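Local structure of putative acetyltransferase (Nocardia farcinica, 3D9W) at residues V62-L66 and A67-D71; P260-I263 and N264-D268. The protein probably transfers acetyl groups to arylamine substrates, as other arylamine N-acetyltransferases do. All blocks are in the same frame, centred on the assembly; numbering follows the deposited sequence.

Interaction 1: residues V62-L66 and A67-D71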
loop_
_atom_site.group_PDB
_atom_site.type_symbol
_atom_site.label_atom_id
_atom_site.label_comp_id
_atom_site.label_asym_id
_atom_site.label_seq_id
_atom_site.Cartn_x
_atom_site.Cartn_y
_atom_site.Cartn_z
ATOM N N VAL A 62 13.434 -1.367 -8.345
ATOM C CA VAL A 62 12.028 -1.707 -8.180
ATOM C C VAL A 62 11.320 -1.259 -9.442
ATOM O O VAL A 62 11.186 -0.066 -9.674
ATOM C CB VAL A 62 11.391 -0.951 -6.996
ATOM C CG1 VAL A 62 9.987 -1.471 -6.759
ATOM C CG2 VAL A 62 12.254 -1.095 -5.739
ATOM N N ARG A 63 10.866 -2.198 -10.261
ATOM C CA ARG A 63 10.190 -1.814 -11.492
ATOM C C ARG A 63 8.663 -1.832 -11.382
ATOM O O ARG A 63 8.082 -2.711 -10.736
ATOM C CB ARG A 63 10.678 -2.693 -12.651
ATOM C CG ARG A 63 12.152 -2.448 -13.005
ATOM C CD ARG A 63 12.610 -3.259 -14.214
ATOM N NE ARG A 63 13.999 -2.968 -14.581
ATOM C CZ ARG A 63 15.070 -3.367 -13.892
ATOM N NH1 ARG A 63 14.933 -4.090 -12.787
ATOM N NH2 ARG A 63 16.289 -3.026 -14.304
ATOM N N LEU A 64 8.024 -0.848 -12.019
ATOM C CA LEU A 64 6.574 -0.728 -11.974
ATOM C C LEU A 64 5.815 -1.197 -13.212
ATOM O O LEU A 64 4.607 -0.973 -13.314
ATOM C CB LEU A 64 6.187 0.714 -11.642
ATOM C CG LEU A 64 6.768 1.213 -10.315
ATOM C CD1 LEU A 64 6.472 2.687 -10.160
ATOM C CD2 LEU A 64 6.199 0.410 -9.145
ATOM N N ASP A 65 6.499 -1.835 -14.159
ATOM C CA ASP A 65 5.792 -2.343 -15.329
ATOM C C ASP A 65 4.989 -3.532 -14.847
ATOM O O ASP A 65 5.403 -4.228 -13.930
ATOM C CB ASP A 65 6.753 -2.789 -16.435
ATOM C CG ASP A 65 7.823 -3.754 -15.945
ATOM O OD1 ASP A 65 8.887 -3.274 -15.481
ATOM O OD2 ASP A 65 7.603 -4.989 -16.028
ATOM N N LEU A 66 3.834 -3.760 -15.454
ATOM C CA LEU A 66 2.979 -4.868 -15.055
ATOM C C LEU A 66 3.658 -6.222 -15.173
ATOM O O LEU A 66 3.378 -7.133 -14.402
ATOM C CB LEU A 66 1.688 -4.850 -15.866
ATOM C CG LEU A 66 0.739 -3.758 -15.395
ATOM C CD1 LEU A 66 -0.413 -3.588 -16.365
ATOM C CD2 LEU A 66 0.231 -4.146 -14.013
ATOM N N ALA A 67 4.554 -6.363 -16.136
ATOM C CA ALA A 67 5.250 -7.625 -16.295
ATOM C C ALA A 67 5.845 -8.025 -14.949
ATOM O O ALA A 67 5.453 -9.029 -14.361
ATOM C CB ALA A 67 6.344 -7.486 -17.325
ATOM N N THR A 68 6.779 -7.227 -14.451
ATOM C CA THR A 68 7.408 -7.528 -13.178
ATOM C C THR A 68 6.397 -7.611 -12.034
ATOM O O THR A 68 6.384 -8.585 -11.277
ATOM C CB THR A 68 8.461 -6.480 -12.822
ATOM O OG1 THR A 68 9.263 -6.202 -13.975
ATOM C CG2 THR A 68 9.366 -7.004 -11.721
ATOM N N LEU A 69 5.550 -6.592 -11.910
ATOM C CA LEU A 69 4.548 -6.562 -10.851
ATOM C C LEU A 69 3.743 -7.852 -10.761
ATOM O O LEU A 69 3.341 -8.258 -9.672
ATOM C CB LEU A 69 3.582 -5.394 -11.044
ATOM C CG LEU A 69 4.086 -3.960 -10.902
ATOM C CD1 LEU A 69 2.865 -3.041 -10.846
ATOM C CD2 LEU A 69 4.921 -3.796 -9.638
ATOM N N GLN A 70 3.501 -8.496 -11.899
ATOM C CA GLN A 70 2.740 -9.734 -11.902
ATOM C C GLN A 70 3.578 -10.953 -11.557
ATOM O O GLN A 70 3.093 -11.868 -10.904
ATOM C CB GLN A 70 2.075 -9.947 -13.258
ATOM C CG GLN A 70 0.961 -8.971 -13.547
ATOM C CD GLN A 70 0.203 -9.313 -14.813
ATOM O OE1 GLN A 70 -0.452 -10.352 -14.903
ATOM N NE2 GLN A 70 0.291 -8.439 -15.804
ATOM N N ASP A 71 4.830 -10.981 -11.994
ATOM C CA ASP A 71 5.675 -12.136 -11.693
ATOM C C ASP A 71 6.099 -12.146 -10.223
ATOM O O ASP A 71 6.388 -13.203 -9.653
ATOM C CB ASP A 71 6.930 -12.162 -12.594
ATOM C CG ASP A 71 6.614 -12.528 -14.057
ATOM O OD1 ASP A 71 5.804 -13.459 -14.299
ATOM O OD2 ASP A 71 7.192 -11.899 -14.972
#
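Asp65 OD2 is gripped twice by Thr68. The backbone N of Thr68 donates to Asp65 OD2 over 2.9 Å in a nearly straight bond. Thr68 OG1 donates to the same oxygen, also over 2.9 Å, from the syn side. Both donors lie on the same face of the carboxylate, the amide well above its plane, 38° out. The Asp65 side chain can fold over the helix start because CG sits between its backbone N and carbonyl carbon (chi1 52°); Thr68 answers with OG1 turned beside its own N. The first helical turn is closed by Leu69 N, which meets Asp65 O at 3.1 Å in the carbonyl plane, followed by Gln70 N on Leu66 O. Leu69 turns back toward the loop, its CD2 4.4 Å from Leu64 CD2, while CD1 lies near Leu66 CD2. This apolar side is covered by Tyr83 and Glu84 of helix 82-95, which touch Leu64, Glu84 also touching Leu69. At the end of Gln70, NE2 is held by Glu15 O and OE1 by Asp17 N. Asp65 is thus a classic N-cap, satisfying an amide at the start of helix 66-73 as the loop enters it.

Interaction 2: residues P260-I263 and N264-D268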
loop_
_atom_site.group_PDB
_atom_site.type_symbol
_atom_site.label_atom_id
_atom_site.label_comp_id
_atom_site.label_asym_id
_atom_site.label_seq_id
_atom_site.Cartn_x
_atom_site.Cartn_y
_atom_site.Cartn_z
ATOM N N PRO A 260 14.553 -15.211 8.709
ATOM C CA PRO A 260 14.016 -16.125 7.691
ATOM C C PRO A 260 12.653 -16.729 8.001
ATOM O O PRO A 260 11.737 -16.660 7.186
ATOM C CB PRO A 260 15.104 -17.186 7.583
ATOM C CG PRO A 260 16.324 -16.392 7.773
ATOM C CD PRO A 260 15.972 -15.521 8.963
ATOM N N GLU A 261 12.527 -17.312 9.187
ATOM C CA GLU A 261 11.284 -17.941 9.597
ATOM C C GLU A 261 10.134 -16.964 9.739
ATOM O O GLU A 261 9.035 -17.221 9.252
ATOM C CB GLU A 261 11.479 -18.689 10.912
ATOM C CG GLU A 261 10.191 -19.188 11.510
ATOM C CD GLU A 261 10.376 -20.434 12.325
ATOM O OE1 GLU A 261 10.710 -21.477 11.745
ATOM O OE2 GLU A 261 10.185 -20.375 13.547
ATOM N N VAL A 262 10.387 -15.850 10.420
ATOM C CA VAL A 262 9.363 -14.830 10.624
ATOM C C VAL A 262 8.868 -14.303 9.287
ATOM O O VAL A 262 7.674 -14.102 9.095
ATOM C CB VAL A 262 9.912 -13.652 11.455
ATOM C CG1 VAL A 262 8.996 -12.453 11.342
ATOM C CG2 VAL A 262 10.044 -14.067 12.909
ATOM N N ILE A 263 9.804 -14.100 8.365
ATOM C CA ILE A 263 9.506 -13.582 7.045
ATOM C C ILE A 263 8.697 -14.544 6.181
ATOM O O ILE A 263 7.925 -14.114 5.328
ATOM C CB ILE A 263 10.812 -13.196 6.338
ATOM C CG1 ILE A 263 11.439 -12.004 7.065
ATOM C CG2 ILE A 263 10.551 -12.845 4.879
ATOM C CD1 ILE A 263 12.820 -11.660 6.570
ATOM N N ASN A 264 8.868 -15.844 6.402
ATOM C CA ASN A 264 8.132 -16.852 5.646
ATOM C C ASN A 264 6.739 -17.098 6.230
ATOM O O ASN A 264 5.733 -17.085 5.506
ATOM C CB ASN A 264 8.908 -18.171 5.631
ATOM C CG ASN A 264 8.028 -19.363 5.282
ATOM O OD1 ASN A 264 7.480 -19.450 4.190
ATOM N ND2 ASN A 264 7.889 -20.286 6.219
ATOM N N GLU A 265 6.683 -17.312 7.540
ATOM C CA GLU A 265 5.420 -17.585 8.205
ATOM C C GLU A 265 4.547 -16.359 8.394
ATOM O O GLU A 265 3.347 -16.396 8.116
ATOM C CB GLU A 265 5.673 -18.226 9.565
ATOM C CG GLU A 265 6.729 -19.314 9.561
ATOM C CD GLU A 265 6.754 -20.103 10.851
ATOM O OE1 GLU A 265 6.724 -19.492 11.935
ATOM O OE2 GLU A 265 6.809 -21.342 10.779
ATOM N N LEU A 266 5.157 -15.274 8.864
ATOM C CA LEU A 266 4.438 -14.032 9.124
ATOM C C LEU A 266 4.268 -13.057 7.982
ATOM O O LEU A 266 3.419 -12.175 8.050
ATOM C CB LEU A 266 5.094 -13.271 10.267
ATOM C CG LEU A 266 4.889 -13.866 11.640
ATOM C CD1 LEU A 266 4.694 -12.728 12.629
ATOM C CD2 LEU A 266 3.674 -14.768 11.642
ATOM N N PHE A 267 5.056 -13.196 6.931
ATOM C CA PHE A 267 4.958 -12.244 5.846
ATOM C C PHE A 267 4.804 -12.867 4.479
ATOM O O PHE A 267 4.772 -12.168 3.469
ATOM C CB PHE A 267 6.176 -11.324 5.911
ATOM C CG PHE A 267 6.212 -10.481 7.154
ATOM C CD1 PHE A 267 5.353 -9.389 7.294
ATOM C CD2 PHE A 267 7.051 -10.807 8.206
ATOM C CE1 PHE A 267 5.327 -8.634 8.465
ATOM C CE2 PHE A 267 7.035 -10.059 9.390
ATOM C CZ PHE A 267 6.171 -8.971 9.516
ATOM N N ASP A 268 4.707 -14.190 4.459
ATOM C CA ASP A 268 4.524 -14.942 3.231
ATOM C C ASP A 268 5.432 -14.469 2.123
ATOM O O ASP A 268 5.017 -14.307 0.978
ATOM C CB ASP A 268 3.070 -14.859 2.814
ATOM C CG ASP A 268 2.156 -15.354 3.891
ATOM O OD1 ASP A 268 2.380 -16.496 4.349
ATOM O OD2 ASP A 268 1.236 -14.607 4.289
#
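Phe267 packs back against Ile263 and Val262. Its CB lies beside Ile263 O. With CG anti to the carbonyl carbon (chi1 -65°), the ring runs alongside Val262, pointing the same way. CD2 passes near Val262 O, which stands oblique to the ring, while Ile263 CA meets the ring edge in its plane. CE2, further out, packs 3.7 Å from Val262 CG1. The same methyl also approaches Leu266 CB, so it packs against both Leu266 and Phe267. Leu224, Arg226, His233, Leu235 and Leu240 of the four-stranded sheet touch Phe267, which is buried between helix and sheet.

The backbone beneath begins as helix. Glu265 N donates to Glu261 O over 2.9 Å in an almost straight bond (175°), whereas Leu266 N reaches Val262 O at 2.8 Å in a more bent one. On the exposed side Glu261 and Glu265 stack their carboxylates nearly parallel, 13° apart, with Glu261 OE2 3.9 Å from Glu265 OE1. Two like charges so close would be expected to repel and might raise the proton affinity of one of them. Asp268, where the chain leaves the turn, forms salt bridges with Arg226 and Arg77. The whole is an amphipathic helix end: i to i+4 bonds run along its backbone, and Val262 and Phe267 seat its apolar side on the antiparallel sheet of strands 223-227 to 249-253.

How the interactions relate
Interactions 1 and 2 lie at opposite ends of two short helices: residues 62-71 lead into helix 66-73, whereas interaction 2 follows helix 259-265 into its exit. Both are partly buried, through Leu66, Leu69 and Gln70 in the first and Val262, Ile263 and Phe267 in the second. Their polar chemistry differs. In interaction 1 an aspartate caps a backbone amide and also accepts from a hydroxyl; in interaction 2 the exposed Glu261 and Glu265 lie close together, and a third acid is paired with arginines. Their neighbours differ too: helices 82-95 and 200-212 and N-terminal loop residues for the first, the four-stranded sheet for the second. The centres are 22 Å apart and the nearest atoms about 11 Å, without touching.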